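Local coordinates for mutual gliding motility protein C (MglC) (Myxococcus xanthus DK 1622, PDB 7CT3) that belongs to the Roadblock/LC7 family, is a component of the polarity control system of gliding cells, and interacts with its paralog MglB, at residues Glu62-Lys65 with Glu71-Val74; Arg58-Thr63 with Thr81-Val86. One frame throughout, in Å; residues are numbered along the deposited sequence.

Contact 1 (Glu62-Lys65 with Glu71-Val74). With NA (sodium ion), chain B.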
ATOM      1  N   GLU A  62      -2.697   9.023  -7.553  1.00 25.61           N
ATOM      2  CA  GLU A  62      -3.680   9.254  -8.650  1.00 27.04           C
ATOM      3  C   GLU A  62      -4.764   8.165  -8.629  1.00 24.76           C
ATOM      4  O   GLU A  62      -5.925   8.483  -8.945  1.00 26.56           O
ATOM      5  CB  GLU A  62      -2.962   9.310  -9.998  1.00 29.45           C
ATOM      6  CG  GLU A  62      -2.170  10.590 -10.194  1.00 32.90           C
ATOM      7  CD  GLU A  62      -2.975  11.776 -10.699  1.00 38.70           C
ATOM      8  OE1 GLU A  62      -4.137  11.583 -11.117  1.00 49.74           O
ATOM      9  OE2 GLU A  62      -2.437  12.893 -10.672  1.00 43.90           O
ATOM     10  N   THR A  63      -4.422   6.931  -8.252  1.00 25.82           N
ATOM     11  CA  THR A  63      -5.374   5.784  -8.245  1.00 26.43           C
ATOM     12  C   THR A  63      -6.520   6.047  -7.255  1.00 25.56           C
ATOM     13  O   THR A  63      -7.617   5.497  -7.478  1.00 24.88           O
ATOM     14  CB  THR A  63      -4.666   4.448  -7.979  1.00 26.78           C
ATOM     15  OG1 THR A  63      -4.150   4.427  -6.649  1.00 27.17           O
ATOM     16  CG2 THR A  63      -3.555   4.165  -8.969  1.00 26.97           C
ATOM     17  N   LEU A  64      -6.305   6.872  -6.223  1.00 25.83           N
ATOM     18  CA  LEU A  64      -7.349   7.217  -5.214  1.00 27.08           C
ATOM     19  C   LEU A  64      -8.564   7.890  -5.866  1.00 26.34           C
ATOM     20  O   LEU A  64      -9.646   7.833  -5.263  1.00 26.60           O
ATOM     21  CB  LEU A  64      -6.758   8.146  -4.154  1.00 27.16           C
ATOM     22  CG  LEU A  64      -5.773   7.504  -3.185  1.00 26.56           C
ATOM     23  CD1 LEU A  64      -4.973   8.573  -2.457  1.00 28.57           C
ATOM     24  CD2 LEU A  64      -6.507   6.607  -2.196  1.00 26.84           C
ATOM     25  N   LYS A  65      -8.392   8.537  -7.019  1.00 28.89           N
ATOM     26  CA  LYS A  65      -9.490   9.249  -7.729  1.00 32.02           C
ATOM     27  C   LYS A  65     -10.505   8.257  -8.313  1.00 32.00           C
ATOM     28  O   LYS A  65     -11.620   8.701  -8.639  1.00 34.07           O
ATOM     29  CB  LYS A  65      -8.923  10.138  -8.837  1.00 35.98           C
ATOM     30  CG  LYS A  65      -8.082  11.304  -8.344  1.00 36.43           C
ATOM     31  CD  LYS A  65      -7.754  12.290  -9.440  1.00 41.25           C
ATOM     32  CE  LYS A  65      -6.419  12.962  -9.236  1.00 44.41           C
ATOM     33  NZ  LYS A  65      -6.012  13.748 -10.421  1.00 46.96           N
ATOM     34  N   GLU A  71      -7.490   3.395  -0.440  1.00 22.69           N
ATOM     35  CA  GLU A  71      -6.222   3.500   0.331  1.00 23.70           C
ATOM     36  C   GLU A  71      -5.057   2.981  -0.521  1.00 22.63           C
ATOM     37  O   GLU A  71      -5.210   1.933  -1.176  1.00 25.01           O
ATOM     38  CB  GLU A  71      -6.419   2.736   1.640  1.00 27.05           C
ATOM     39  CG  GLU A  71      -5.233   2.702   2.578  1.00 30.28           C
ATOM     40  CD  GLU A  71      -5.436   1.650   3.663  1.00 35.49           C
ATOM     41  OE1 GLU A  71      -5.322   0.453   3.343  1.00 40.85           O
ATOM     42  OE2 GLU A  71      -5.769   2.021   4.807  1.00 38.21           O
ATOM     43  N   VAL A  72      -3.940   3.708  -0.530  1.00 21.62           N
ATOM     44  CA  VAL A  72      -2.718   3.339  -1.299  1.00 22.16           C
ATOM     45  C   VAL A  72      -1.502   3.460  -0.378  1.00 21.47           C
ATOM     46  O   VAL A  72      -1.459   4.408   0.426  1.00 24.12           O
ATOM     47  CB  VAL A  72      -2.571   4.212  -2.558  1.00 24.91           C
ATOM     48  CG1 VAL A  72      -1.323   3.852  -3.347  1.00 28.50           C
ATOM     49  CG2 VAL A  72      -3.809   4.123  -3.439  1.00 26.33           C
ATOM     50  N   SER A  73      -0.563   2.522  -0.501  1.00 22.11           N
ATOM     51  CA  SER A  73       0.747   2.521   0.202  1.00 23.40           C
ATOM     52  C   SER A  73       1.870   2.361  -0.820  1.00 22.77           C
ATOM     53  O   SER A  73       1.766   1.482  -1.698  1.00 24.22           O
ATOM     54  CB  SER A  73       0.811   1.435   1.243  1.00 25.64           C
ATOM     55  OG  SER A  73      -0.116   1.687   2.281  1.00 31.18           O
ATOM     56  N   VAL A  74       2.902   3.192  -0.709  1.00 22.39           N
ATOM     57  CA  VAL A  74       4.172   3.036  -1.468  1.00 24.11           C
ATOM     58  C   VAL A  74       5.287   2.973  -0.429  1.00 24.05           C
ATOM     59  O   VAL A  74       5.495   3.984   0.281  1.00 26.42           O
ATOM     60  CB  VAL A  74       4.364   4.172  -2.488  1.00 25.97           C
ATOM     61  CG1 VAL A  74       5.694   4.065  -3.210  1.00 26.54           C
ATOM     62  CG2 VAL A  74       3.220   4.216  -3.493  1.00 28.64           C
TER
HETATM   63 NA    NA B 201     -11.336   6.501  -4.434  1.00 30.00          NA
HETATM   64  O   HOH W   1     -13.049   8.156  -5.099  1.00 46.69           O
HETATM   65  O   HOH W   2     -11.441   7.340  -2.201  1.00 33.93           O
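V72 meets T63 and L64 through a single methyl group, CG2. The contact is small, and no hydrogen bond crosses it.

Apolar packing comes first. V72 CG2 lies 3.9 Å from L64 CD2, and the two side chains cross at a slant. The same leucine methyl, CD2, also comes 3.8 Å from the backbone N of E71, the first residue of strand 71-75. L85 of strand 79-87 touches L64 as well.

The second kind is a polar atom against a methyl. T63 OG1 sits 3.2 Å from V72 CG2, a close approach. With chi1 at 67°, this hydroxyl can reach back to A60 O and still lie against the V72 methyl. Its polar need is met by that carbonyl, one turn back, so V72 supplies only an apolar wall.

The charged groups of 62-65 stay outside the contact. K65 NZ forms a salt bridge of 2.9 Å with E62 OE1, on the syn side but 34° out of the carboxylate plane. E71 turns away from 62-65 and bonds to N75 of the second subunit and to R106.

The last kind is metal binding. L64 O binds the sodium ion at 2.3 Å, together with two waters and the carbonyls of T66 and V69. L64 meets the strand with its CD2 methyl and the ion with its carbonyl O.

Strand 71-75 pairs antiparallel with a strand of the second subunit. This continuous sheet across the dimer, flanked by the helix 44-61, is characteristic of Roadblock/LC7 dimers.

Contact 2 (Arg58-Thr63 with Thr81-Val86)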
ATOM      1  N   ARG A  58       2.999  10.527  -5.225  1.00 31.36           N
ATOM      2  CA  ARG A  58       2.007  11.364  -5.951  1.00 31.01           C
ATOM      3  C   ARG A  58       1.516  10.601  -7.191  1.00 28.42           C
ATOM      4  O   ARG A  58       0.326  10.727  -7.521  1.00 32.95           O
ATOM      5  CB  ARG A  58       2.598  12.733  -6.298  1.00 34.20           C
ATOM      6  CG  ARG A  58       1.558  13.760  -6.734  1.00 38.68           C
ATOM      7  CD  ARG A  58       1.965  14.498  -7.999  1.00 40.53           C
ATOM      8  NE  ARG A  58       2.082  13.566  -9.114  1.00 42.48           N
ATOM      9  CZ  ARG A  58       1.084  13.187  -9.912  1.00 41.78           C
ATOM     10  NH1 ARG A  58      -0.135  13.679  -9.757  1.00 41.97           N
ATOM     11  NH2 ARG A  58       1.315  12.313 -10.876  1.00 44.02           N
ATOM     12  N   ASN A  59       2.385   9.828  -7.848  1.00 29.90           N
ATOM     13  CA  ASN A  59       2.007   9.007  -9.031  1.00 30.34           C
ATOM     14  C   ASN A  59       0.973   7.956  -8.605  1.00 29.61           C
ATOM     15  O   ASN A  59      -0.088   7.878  -9.248  1.00 31.11           O
ATOM     16  CB  ASN A  59       3.218   8.345  -9.693  1.00 31.97           C
ATOM     17  CG  ASN A  59       4.133   9.324 -10.398  1.00 34.58           C
ATOM     18  OD1 ASN A  59       3.746  10.451 -10.712  1.00 38.27           O
ATOM     19  ND2 ASN A  59       5.356   8.899 -10.656  1.00 37.90           N
ATOM     20  N   ALA A  60       1.273   7.169  -7.570  1.00 28.79           N
ATOM     21  CA  ALA A  60       0.389   6.091  -7.062  1.00 29.88           C
ATOM     22  C   ALA A  60      -0.897   6.697  -6.484  1.00 27.54           C
ATOM     23  O   ALA A  60      -1.970   6.075  -6.635  1.00 27.47           O
ATOM     24  CB  ALA A  60       1.120   5.248  -6.045  1.00 30.04           C
ATOM     25  N   ALA A  61      -0.803   7.879  -5.868  1.00 26.23           N
ATOM     26  CA  ALA A  61      -1.943   8.596  -5.245  1.00 27.59           C
ATOM     27  C   ALA A  61      -3.051   8.844  -6.279  1.00 26.07           C
ATOM     28  O   ALA A  61      -4.231   8.849  -5.889  1.00 27.35           O
ATOM     29  CB  ALA A  61      -1.468   9.888  -4.624  1.00 29.45           C
ATOM     30  N   GLU A  62      -2.697   9.023  -7.553  1.00 25.61           N
ATOM     31  CA  GLU A  62      -3.680   9.254  -8.650  1.00 27.04           C
ATOM     32  C   GLU A  62      -4.764   8.165  -8.629  1.00 24.76           C
ATOM     33  O   GLU A  62      -5.925   8.483  -8.945  1.00 26.56           O
ATOM     34  CB  GLU A  62      -2.962   9.310  -9.998  1.00 29.45           C
ATOM     35  CG  GLU A  62      -2.170  10.590 -10.194  1.00 32.90           C
ATOM     36  CD  GLU A  62      -2.975  11.776 -10.699  1.00 38.70           C
ATOM     37  OE1 GLU A  62      -4.137  11.583 -11.117  1.00 49.74           O
ATOM     38  OE2 GLU A  62      -2.437  12.893 -10.672  1.00 43.90           O
ATOM     39  N   THR A  63      -4.422   6.931  -8.252  1.00 25.82           N
ATOM     40  CA  THR A  63      -5.374   5.784  -8.245  1.00 26.43           C
ATOM     41  C   THR A  63      -6.520   6.047  -7.255  1.00 25.56           C
ATOM     42  O   THR A  63      -7.617   5.497  -7.478  1.00 24.88           O
ATOM     43  CB  THR A  63      -4.666   4.448  -7.979  1.00 26.78           C
ATOM     44  OG1 THR A  63      -4.150   4.427  -6.649  1.00 27.17           O
ATOM     45  CG2 THR A  63      -3.555   4.165  -8.969  1.00 26.97           C
ATOM     46  N   THR A  81       4.172   4.159   3.840  1.00 23.04           N
ATOM     47  CA  THR A  81       3.204   5.261   3.636  1.00 24.04           C
ATOM     48  C   THR A  81       1.796   4.682   3.531  1.00 23.02           C
ATOM     49  O   THR A  81       1.647   3.510   3.118  1.00 25.37           O
ATOM     50  CB  THR A  81       3.556   6.137   2.429  1.00 25.77           C
ATOM     51  OG1 THR A  81       3.405   5.364   1.240  1.00 26.91           O
ATOM     52  CG2 THR A  81       4.954   6.711   2.524  1.00 28.24           C
ATOM     53  N   VAL A  82       0.825   5.490   3.937  1.00 22.77           N
ATOM     54  CA  VAL A  82      -0.633   5.244   3.779  1.00 24.38           C
ATOM     55  C   VAL A  82      -1.226   6.546   3.264  1.00 22.97           C
ATOM     56  O   VAL A  82      -0.945   7.601   3.832  1.00 23.79           O
ATOM     57  CB  VAL A  82      -1.303   4.846   5.107  1.00 28.99           C
ATOM     58  CG1 VAL A  82      -2.721   4.358   4.869  1.00 33.72           C
ATOM     59  CG2 VAL A  82      -0.493   3.823   5.877  1.00 31.94           C
HETATM   60  N   MSE A  83      -2.050   6.446   2.218  1.00 22.60           N
HETATM   61  CA  MSE A  83      -2.652   7.615   1.603  1.00 23.27           C
HETATM   62  C   MSE A  83      -4.143   7.380   1.396  1.00 21.98           C
HETATM   63  O   MSE A  83      -4.549   6.275   1.038  1.00 22.75           O
HETATM   64  CB  MSE A  83      -1.980   7.904   0.260  1.00 25.18           C
HETATM   65  CG  MSE A  83      -0.535   8.291   0.376  1.00 28.17           C
HETATM   66 SE   MSE A  83       0.253   8.378  -1.395  1.00 31.18          SE
HETATM   67  CE  MSE A  83       0.769   6.520  -1.750  1.00 33.19           C
ATOM     68  N   ARG A  84      -4.930   8.444   1.614  1.00 22.92           N
ATOM     69  CA  ARG A  84      -6.363   8.445   1.362  1.00 23.19           C
ATOM     70  C   ARG A  84      -6.759   9.754   0.670  1.00 23.52           C
ATOM     71  O   ARG A  84      -6.052  10.766   0.843  1.00 23.36           O
ATOM     72  CB  ARG A  84      -7.158   8.294   2.663  1.00 24.43           C
ATOM     73  CG  ARG A  84      -7.060   6.911   3.288  1.00 25.63           C
ATOM     74  CD  ARG A  84      -8.009   6.709   4.454  1.00 28.27           C
ATOM     75  NE  ARG A  84      -8.086   5.282   4.718  1.00 30.62           N
ATOM     76  CZ  ARG A  84      -9.034   4.460   4.280  1.00 29.34           C
ATOM     77  NH1 ARG A  84     -10.072   4.910   3.593  1.00 30.59           N
ATOM     78  NH2 ARG A  84      -8.954   3.177   4.565  1.00 31.56           N
ATOM     79  N   LEU A  85      -7.866   9.725  -0.074  1.00 24.53           N
ATOM     80  CA  LEU A  85      -8.404  10.888  -0.822  1.00 26.20           C
ATOM     81  C   LEU A  85      -9.101  11.840   0.153  1.00 26.95           C
ATOM     82  O   LEU A  85      -9.881  11.365   0.989  1.00 29.54           O
ATOM     83  CB  LEU A  85      -9.380  10.381  -1.888  1.00 27.30           C
ATOM     84  CG  LEU A  85      -9.793  11.413  -2.933  1.00 30.42           C
ATOM     85  CD1 LEU A  85      -8.600  11.821  -3.783  1.00 31.93           C
ATOM     86  CD2 LEU A  85     -10.915  10.870  -3.804  1.00 32.18           C
ATOM     87  N   VAL A  86      -8.842  13.143   0.046  1.00 29.57           N
ATOM     88  CA  VAL A  86      -9.563  14.166   0.861  1.00 32.20           C
ATOM     89  C   VAL A  86     -10.415  15.061  -0.053  1.00 33.90           C
ATOM     90  O   VAL A  86     -11.428  15.576   0.439  1.00 38.26           O
ATOM     91  CB  VAL A  86      -8.613  14.964   1.774  1.00 38.37           C
ATOM     92  CG1 VAL A  86      -8.178  14.138   2.976  1.00 45.51           C
ATOM     93  CG2 VAL A  86      -7.403  15.485   1.036  1.00 39.82           C
TER
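M83 reaches from strand 79-87 to A61 and A60 near the end of helix 44-61. The residue is a selenomethionine. Its SE atom lies 4.0 Å from A61 CB. Its terminal methyl, CE, makes a looser contact with A60 CB at 4.5 Å. The chain runs out extended through chi2 and then bends at chi3 (-85°), which brings CE within contact of A60 CB. No hydrogen bond crosses between the segments; the contact is buried and apolar.

The next shell closes around the same side chains. F91 of strand 90-97 touches both A61 and M83. V93 also packs on M83, while V72 and V74 of strand 71-75 each touch both M83 and A60. The small A60 and A61 side chains meet the long M83 side chain, and the CA atoms of A61 and M83 are 7.0 Å apart. This is helix-on-sheet packing of the Roadblock/LC7 domain: helix 44-61 covers one face of the antiparallel sheet. Helix 102-117 covers the other, where V82 touches F102 and L109.

Further out, polar bonds hold the helix end. The carbonyl of A60 accepts two bonds from T63. T63 N lies 3.1 Å from A60 O. T63 OG1 lies 2.7 Å from A60 O, nearly in line with the C=O bond (170°). Here the chain passes into a 3-10 turn.

On the side away from the strand, R58 NH1 forms a salt bridge with E62 OE2 at 2.6 Å. E62 OE2 lies close to the guanidinium plane of R58 and accepts through its anti lone pair. R58 NH2 donates to N59 OD1 at 3.1 Å, on a lone pair in the carbonyl plane. These two bonds fix the rotation of the guanidinium, and NH1 also bonds to the carbonyl of F25.

The centres of contacts 1 and 2 are about 3 Å apart, and both contacts share E62 and T63. Along the chain, helix 44-61 and the 3-10 turn that follows it come first, then strand 71-75, then strand 79-87. Contact 1 joins the 3-10 turn to the first of these strands. Contact 2 joins the end of the helix to the second. The strands are tied directly: V72 O lies 2.8 Å from M83 N, a probable hydrogen bond. V74 CG2 also packs 3.5 Å from A60 CB. The two contacts therefore form one continuous packed region between helix and sheet, which includes strand 71-75, the strand that pairs with the second subunit.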